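Local coordinates for protein eukaryotic translation initiation factor 4 gamma 5 (Trypanosoma cruzi, PDB 6OZU) that probably acts as a scaffold in translation initiation, its helical MIF4G domain being of the kind through which eIF4G proteins recruit the helicase eIF4A, at residues L141-H145 / G146-E150; G21-P24 / K25-E29; N89-I92 / R93-R97. One frame throughout, in Å; residues are numbered along the deposited sequence.

Contact 1: L141-H145 / G146-E150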
loop_
_atom_site.group_PDB
_atom_site.type_symbol
_atom_site.label_atom_id
_atom_site.label_comp_id
_atom_site.label_asym_id
_atom_site.label_seq_id
_atom_site.Cartn_x
_atom_site.Cartn_y
_atom_site.Cartn_z
ATOM N N LEU A 141 4.268 0.464 0.308
ATOM C CA LEU A 141 5.185 0.163 -0.795
ATOM C C LEU A 141 4.672 0.632 -2.169
ATOM O O LEU A 141 5.472 1.095 -2.998
ATOM C CB LEU A 141 5.490 -1.322 -0.827
ATOM C CG LEU A 141 6.251 -1.809 0.384
ATOM C CD1 LEU A 141 5.982 -3.222 0.637
ATOM C CD2 LEU A 141 7.707 -1.537 0.251
ATOM N N LEU A 142 3.346 0.546 -2.408
ATOM C CA LEU A 142 2.772 1.015 -3.674
ATOM C C LEU A 142 2.918 2.528 -3.725
ATOM O O LEU A 142 3.265 3.073 -4.768
ATOM C CB LEU A 142 1.285 0.638 -3.817
ATOM C CG LEU A 142 0.902 -0.818 -4.081
ATOM C CD1 LEU A 142 -0.576 -1.026 -3.845
ATOM C CD2 LEU A 142 1.225 -1.238 -5.514
ATOM N N PHE A 143 2.671 3.201 -2.595
ATOM C CA PHE A 143 2.762 4.658 -2.458
ATOM C C PHE A 143 4.184 5.215 -2.641
ATOM O O PHE A 143 4.365 6.167 -3.387
ATOM C CB PHE A 143 2.150 5.122 -1.126
ATOM C CG PHE A 143 2.017 6.610 -1.010
ATOM C CD1 PHE A 143 1.166 7.315 -1.861
ATOM C CD2 PHE A 143 2.772 7.319 -0.078
ATOM C CE1 PHE A 143 1.041 8.689 -1.756
ATOM C CE2 PHE A 143 2.660 8.698 0.016
ATOM C CZ PHE A 143 1.784 9.373 -0.820
ATOM N N THR A 144 5.181 4.612 -1.994
ATOM C CA THR A 144 6.589 5.022 -2.093
ATOM C C THR A 144 7.181 4.792 -3.505
ATOM O O THR A 144 8.173 5.428 -3.869
ATOM C CB THR A 144 7.417 4.361 -0.991
ATOM O OG1 THR A 144 7.294 2.952 -1.110
ATOM C CG2 THR A 144 7.006 4.808 0.421
ATOM N N HIS A 145 6.547 3.905 -4.303
ATOM C CA HIS A 145 6.939 3.576 -5.676
ATOM C C HIS A 145 6.015 4.223 -6.734
ATOM O O HIS A 145 6.126 3.907 -7.917
ATOM C CB HIS A 145 7.037 2.058 -5.846
ATOM C CG HIS A 145 8.131 1.430 -5.043
ATOM N ND1 HIS A 145 8.171 1.534 -3.664
ATOM C CD2 HIS A 145 9.166 0.657 -5.447
ATOM C CE1 HIS A 145 9.246 0.859 -3.278
ATOM N NE2 HIS A 145 9.868 0.302 -4.309
ATOM N N GLY A 146 5.144 5.137 -6.287
ATOM C CA GLY A 146 4.211 5.907 -7.105
ATOM C C GLY A 146 3.172 5.118 -7.878
ATOM O O GLY A 146 2.667 5.592 -8.896
ATOM N N LEU A 147 2.831 3.918 -7.384
ATOM C CA LEU A 147 1.886 2.986 -8.017
ATOM C C LEU A 147 0.430 3.091 -7.532
ATOM O O LEU A 147 -0.422 2.405 -8.083
ATOM C CB LEU A 147 2.390 1.529 -7.858
ATOM C CG LEU A 147 3.664 1.184 -8.583
ATOM C CD1 LEU A 147 4.115 -0.202 -8.223
ATOM C CD2 LEU A 147 3.496 1.342 -10.101
ATOM N N VAL A 148 0.150 3.892 -6.508
ATOM C CA VAL A 148 -1.191 4.078 -5.967
ATOM C C VAL A 148 -1.452 5.573 -5.841
ATOM O O VAL A 148 -0.536 6.348 -5.504
ATOM C CB VAL A 148 -1.450 3.286 -4.652
ATOM C CG1 VAL A 148 -0.723 3.887 -3.452
ATOM C CG2 VAL A 148 -2.934 3.168 -4.369
ATOM N N ARG A 149 -2.698 5.974 -6.127
ATOM C CA ARG A 149 -3.137 7.365 -6.077
ATOM C C ARG A 149 -3.149 7.864 -4.636
ATOM O O ARG A 149 -3.534 7.122 -3.736
ATOM C CB ARG A 149 -4.551 7.506 -6.683
ATOM C CG ARG A 149 -4.731 6.990 -8.110
ATOM C CD ARG A 149 -6.185 6.629 -8.390
ATOM N NE ARG A 149 -6.547 6.946 -9.765
ATOM C CZ ARG A 149 -7.754 6.767 -10.292
ATOM N NH1 ARG A 149 -8.737 6.244 -9.562
ATOM N NH2 ARG A 149 -7.988 7.092 -11.557
ATOM N N GLU A 150 -2.771 9.133 -4.430
ATOM C CA GLU A 150 -2.775 9.822 -3.130
ATOM C C GLU A 150 -4.178 9.675 -2.480
ATOM O O GLU A 150 -4.271 9.466 -1.273
ATOM C CB GLU A 150 -2.435 11.309 -3.355
ATOM C CG GLU A 150 -1.616 11.977 -2.255
ATOM C CD GLU A 150 -1.401 13.478 -2.400
ATOM O OE1 GLU A 150 -0.595 13.881 -3.270
ATOM O OE2 GLU A 150 -2.012 14.250 -1.627
#
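L142 and L147 meet across a Schellman motif, the glycine-based turn that closes helix 118-144. Its two backbone bonds run backward into the last turn: L147 N donates to L142 O at 2.8 Å, and G146 N donates to F143 O at 3.2 Å, approaching from above that carbonyl's plane. G146 sits at the C-prime position with a positive phi of 62°, the backbone shape that reverses the chain out of the helix. The apolar pair spanning the motif follows directly. L142 CD2 rests on L147 CB at 3.8 Å, the two side chains crossing at about a right angle.

One residue on, V148 folds back over the same helix end. Its CG1 lies 3.6 Å from F143 N and also touches the CB atoms of L142 and F143, while CG2 is directed to C95 of helix 82-112. The F143 ring, set anti to the backbone N (chi1 -171°), brings its edge near V148 O and packs on F201 and V153. The apolar side of this helix end is thus buried among neighbouring helices of the MIF4G fold, while G146 lies at the surface. The imidazole of H145 leads away from the turn, toward helix 63-76. Its NE2 is hydrogen-bonded to K68, and in the plane of the imidazole, at the ring's edge, ND1 shares a 3.1 Å hydrogen bond with T144 OG1.

Contact 2: G21-P24 / K25-E29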
loop_
_atom_site.group_PDB
_atom_site.type_symbol
_atom_site.label_atom_id
_atom_site.label_comp_id
_atom_site.label_asym_id
_atom_site.label_seq_id
_atom_site.Cartn_x
_atom_site.Cartn_y
_atom_site.Cartn_z
ATOM N N GLY A 21 20.033 -9.313 -5.073
ATOM C CA GLY A 21 21.086 -9.628 -6.027
ATOM C C GLY A 21 20.687 -9.729 -7.487
ATOM O O GLY A 21 21.426 -9.232 -8.346
ATOM N N ASN A 22 19.532 -10.377 -7.791
ATOM C CA ASN A 22 19.102 -10.626 -9.180
ATOM C C ASN A 22 17.926 -9.778 -9.708
ATOM O O ASN A 22 17.430 -10.068 -10.803
ATOM C CB ASN A 22 18.795 -12.122 -9.402
ATOM C CG ASN A 22 17.588 -12.692 -8.684
ATOM O OD1 ASN A 22 16.747 -11.993 -8.103
ATOM N ND2 ASN A 22 17.483 -14.004 -8.724
ATOM N N LEU A 23 17.518 -8.728 -8.979
ATOM C CA LEU A 23 16.451 -7.827 -9.409
ATOM C C LEU A 23 16.649 -7.317 -10.877
ATOM O O LEU A 23 15.687 -7.414 -11.647
ATOM C CB LEU A 23 16.254 -6.676 -8.396
ATOM C CG LEU A 23 15.180 -5.628 -8.709
ATOM C CD1 LEU A 23 13.768 -6.214 -8.666
ATOM C CD2 LEU A 23 15.288 -4.471 -7.765
ATOM N N PRO A 24 17.872 -6.881 -11.319
ATOM C CA PRO A 24 18.037 -6.445 -12.724
ATOM C C PRO A 24 17.800 -7.540 -13.770
ATOM O O PRO A 24 17.311 -7.238 -14.866
ATOM C CB PRO A 24 19.475 -5.918 -12.768
ATOM C CG PRO A 24 19.840 -5.652 -11.343
ATOM C CD PRO A 24 19.137 -6.708 -10.573
ATOM N N LYS A 25 18.131 -8.804 -13.428
ATOM C CA LYS A 25 17.920 -9.976 -14.289
ATOM C C LYS A 25 16.421 -10.289 -14.348
ATOM O O LYS A 25 15.924 -10.728 -15.382
ATOM C CB LYS A 25 18.715 -11.201 -13.777
ATOM C CG LYS A 25 18.719 -12.375 -14.761
ATOM C CD LYS A 25 19.494 -13.594 -14.273
ATOM C CE LYS A 25 19.512 -14.673 -15.339
ATOM N NZ LYS A 25 20.398 -15.815 -14.982
ATOM N N MET A 26 15.710 -10.044 -13.238
ATOM C CA MET A 26 14.272 -10.281 -13.108
ATOM C C MET A 26 13.452 -9.239 -13.874
ATOM O O MET A 26 12.444 -9.584 -14.506
ATOM C CB MET A 26 13.865 -10.406 -11.624
ATOM C CG MET A 26 14.432 -11.658 -10.943
ATOM S SD MET A 26 14.145 -13.205 -11.854
ATOM C CE MET A 26 15.794 -13.521 -12.532
ATOM N N LYS A 27 13.923 -7.973 -13.851
ATOM C CA LYS A 27 13.351 -6.852 -14.587
ATOM C C LYS A 27 13.471 -7.133 -16.084
ATOM O O LYS A 27 12.502 -6.901 -16.820
ATOM C CB LYS A 27 14.082 -5.550 -14.242
ATOM C CG LYS A 27 13.651 -4.933 -12.922
ATOM C CD LYS A 27 14.436 -3.676 -12.642
ATOM C CE LYS A 27 13.915 -2.968 -11.435
ATOM N NZ LYS A 27 14.948 -2.070 -10.860
ATOM N N GLU A 28 14.644 -7.649 -16.541
ATOM C CA GLU A 28 14.816 -7.934 -17.966
ATOM C C GLU A 28 14.058 -9.206 -18.383
ATOM O O GLU A 28 13.587 -9.253 -19.520
ATOM C CB GLU A 28 16.289 -7.923 -18.429
ATOM C CG GLU A 28 17.214 -8.960 -17.817
ATOM C CD GLU A 28 18.696 -8.647 -17.929
ATOM O OE1 GLU A 28 19.478 -9.573 -18.251
ATOM O OE2 GLU A 28 19.080 -7.477 -17.688
ATOM N N GLU A 29 13.881 -10.197 -17.459
ATOM C CA GLU A 29 13.079 -11.402 -17.728
ATOM C C GLU A 29 11.591 -11.046 -17.934
ATOM O O GLU A 29 10.924 -11.657 -18.767
ATOM C CB GLU A 29 13.224 -12.433 -16.604
ATOM C CG GLU A 29 14.392 -13.380 -16.793
ATOM C CD GLU A 29 14.275 -14.704 -16.062
ATOM O OE1 GLU A 29 15.296 -15.157 -15.496
ATOM O OE2 GLU A 29 13.172 -15.297 -16.068
#
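N22 and M26 pack against each other at the start of helix 23-31, where N22 holds the N-cap position of the helix. Its side chain makes no capping bond here; instead OD1 accepts from G19 N and ND2 donates to R17 O, tying the amide to the end of helix 6-17 and the loop that follows. The first i to i+4 bond runs from M26 N to N22 O (3.0 Å), with a second, weak bond from K25 N to the same oxygen.

The tight side of this turn faces the protein. M26 CG lies 3.4 Å from N22 O and 3.7 Å from N22 OD1, and bends at chi2 and chi3 fold the thioether back, bringing CE near the amide nitrogen of N22. Beyond them M26 is buried against I14, V18 and L69, which fastens the helix to helices 6-17 and 63-76. At the margin of this packed side K27 N donates to L23 O at 2.9 Å, and the aliphatic run of K27 passes obliquely over the isobutyl group of L23, CE reaching 4.0 Å from L23 CG. A sulfate ion, probably from the crystallisation liquor, is bound near the partly exposed K27 side chain.

The other side is looser and turned to solvent. P24 is exposed, its ring bordering K25 N, and the K25 chain runs out fully extended from CB. E28 is exposed too; chi1 of 63° sets CG between the backbone N and the carbonyl carbon, and the chain then runs extended past P24 O, CG lying 3.4 Å from that oxygen.

Contact 3: N89-I92 / R93-R97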
loop_
_atom_site.group_PDB
_atom_site.type_symbol
_atom_site.label_atom_id
_atom_site.label_comp_id
_atom_site.label_asym_id
_atom_site.label_seq_id
_atom_site.Cartn_x
_atom_site.Cartn_y
_atom_site.Cartn_z
ATOM N N ASN A 89 -4.672 1.056 -15.814
ATOM C CA ASN A 89 -6.066 0.972 -15.393
ATOM C C ASN A 89 -6.332 -0.323 -14.638
ATOM O O ASN A 89 -7.228 -0.345 -13.792
ATOM C CB ASN A 89 -7.008 1.160 -16.580
ATOM C CG ASN A 89 -6.995 2.577 -17.088
ATOM O OD1 ASN A 89 -7.312 3.542 -16.374
ATOM N ND2 ASN A 89 -6.593 2.735 -18.324
ATOM N N ALA A 90 -5.527 -1.386 -14.898
ATOM C CA ALA A 90 -5.643 -2.659 -14.185
ATOM C C ALA A 90 -5.067 -2.510 -12.765
ATOM O O ALA A 90 -5.640 -3.078 -11.836
ATOM C CB ALA A 90 -4.941 -3.764 -14.944
ATOM N N ILE A 91 -3.964 -1.713 -12.591
ATOM C CA ILE A 91 -3.372 -1.376 -11.278
ATOM C C ILE A 91 -4.396 -0.559 -10.463
ATOM O O ILE A 91 -4.640 -0.908 -9.317
ATOM C CB ILE A 91 -1.964 -0.713 -11.367
ATOM C CG1 ILE A 91 -0.927 -1.692 -11.960
ATOM C CG2 ILE A 91 -1.483 -0.248 -9.994
ATOM C CD1 ILE A 91 0.229 -1.016 -12.707
ATOM N N ILE A 92 -5.072 0.439 -11.084
ATOM C CA ILE A 92 -6.130 1.250 -10.441
ATOM C C ILE A 92 -7.252 0.349 -9.905
ATOM O O ILE A 92 -7.559 0.414 -8.715
ATOM C CB ILE A 92 -6.676 2.365 -11.382
ATOM C CG1 ILE A 92 -5.628 3.481 -11.590
ATOM C CG2 ILE A 92 -8.013 2.939 -10.883
ATOM C CD1 ILE A 92 -5.875 4.395 -12.810
ATOM N N ARG A 93 -7.804 -0.511 -10.762
ATOM C CA ARG A 93 -8.870 -1.462 -10.434
ATOM C C ARG A 93 -8.443 -2.466 -9.359
ATOM O O ARG A 93 -9.213 -2.731 -8.434
ATOM C CB ARG A 93 -9.384 -2.199 -11.701
ATOM C CG ARG A 93 -10.259 -1.341 -12.589
ATOM C CD ARG A 93 -10.910 -2.110 -13.747
ATOM N NE ARG A 93 -10.342 -1.731 -15.047
ATOM C CZ ARG A 93 -9.486 -2.477 -15.747
ATOM N NH1 ARG A 93 -9.126 -3.682 -15.307
ATOM N NH2 ARG A 93 -8.996 -2.032 -16.898
ATOM N N GLN A 94 -7.237 -3.044 -9.489
ATOM C CA GLN A 94 -6.749 -4.020 -8.514
ATOM C C GLN A 94 -6.430 -3.370 -7.145
ATOM O O GLN A 94 -6.595 -4.047 -6.133
ATOM C CB GLN A 94 -5.581 -4.855 -9.070
ATOM C CG GLN A 94 -5.349 -6.216 -8.378
ATOM C CD GLN A 94 -6.519 -7.170 -8.360
ATOM O OE1 GLN A 94 -6.896 -7.700 -7.309
ATOM N NE2 GLN A 94 -7.107 -7.429 -9.512
ATOM N N CYS A 95 -6.078 -2.058 -7.107
ATOM C CA CYS A 95 -5.850 -1.281 -5.859
ATOM C C CYS A 95 -7.191 -1.099 -5.184
ATOM O O CYS A 95 -7.311 -1.229 -3.976
ATOM C CB CYS A 95 -5.232 0.081 -6.162
ATOM S SG CYS A 95 -3.440 0.061 -6.363
ATOM N N GLN A 96 -8.196 -0.752 -5.983
ATOM C CA GLN A 96 -9.559 -0.547 -5.526
ATOM C C GLN A 96 -10.076 -1.829 -4.879
ATOM O O GLN A 96 -10.545 -1.762 -3.749
ATOM C CB GLN A 96 -10.453 -0.080 -6.674
ATOM C CG GLN A 96 -11.720 0.619 -6.228
ATOM C CD GLN A 96 -12.606 0.732 -7.430
ATOM O OE1 GLN A 96 -13.378 -0.186 -7.744
ATOM N NE2 GLN A 96 -12.454 1.831 -8.170
ATOM N N ARG A 97 -9.868 -2.996 -5.526
ATOM C CA ARG A 97 -10.332 -4.275 -5.020
ATOM C C ARG A 97 -9.624 -4.689 -3.733
ATOM O O ARG A 97 -10.287 -5.030 -2.755
ATOM C CB ARG A 97 -10.274 -5.363 -6.095
ATOM C CG ARG A 97 -11.067 -6.597 -5.686
ATOM C CD ARG A 97 -10.845 -7.791 -6.602
ATOM N NE ARG A 97 -10.847 -9.074 -5.885
ATOM C CZ ARG A 97 -11.931 -9.691 -5.421
ATOM N NH1 ARG A 97 -11.821 -10.853 -4.791
ATOM N NH2 ARG A 97 -13.136 -9.159 -5.599
#
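N89 O is approached by both the backbone and the side chain of R93. R93 N donates to it at 3.1 Å in a nearly straight bond (166° at the hydrogen), while the guanidinium lays one face over the same oxygen, which stands 3.6 Å above the plane and over its centre. That is a facial approach, with no guanidinium N-H directed at the carbonyl. The bend at chi3 (-110°) curls the arginine back along its own helix, so that NH2 comes 3.8 Å from N89 CB and NH1 an equal distance from A90 CA. A glycerol molecule, probably from the crystallisation liquor, lies near NH2, and Q44 of helix 40-53 borders the side chain.

All this belongs to the interior of helix 82-112, a long helix of the all-helical MIF4G domain, packed beside helices 40-53 and 63-76, where i to i+4 bonds continue through Q94 N to A90 O (2.8 Å) and Q96 N to I92 O. On the buried flank I91 and C95 sit one turn apart. I91 CG2 touches C95 SG at 4.1 Å; I91 also packs on V70 and I74, C95 on F51. The thiol is anti to its carbonyl carbon (chi1 -83°), a turn that leaves SG 3.3 Å from I91 O.

Overall arrangement
All three contacts are local, yet they sample different depths of one MIF4G domain. The centre of contact 1 lies about 7 Å from the centre of the chain, that of contact 3 about 12 Å and that of contact 2 about 23 Å; the first two are partly buried, contact 2 a surface contact. Contacts 1 and 3 touch directly: L142 CD1 packs on C95 SG at 4.0 Å, joining the end of helix 118-144 to the preceding helix 82-112. Contact 2 touches neither, but helix 63-76 borders all three. Their chemistry follows position: a glycine turn with apolar cover, a helix start with charged chains outside, and a helix-interior turn with one buried and one arginine-bearing flank.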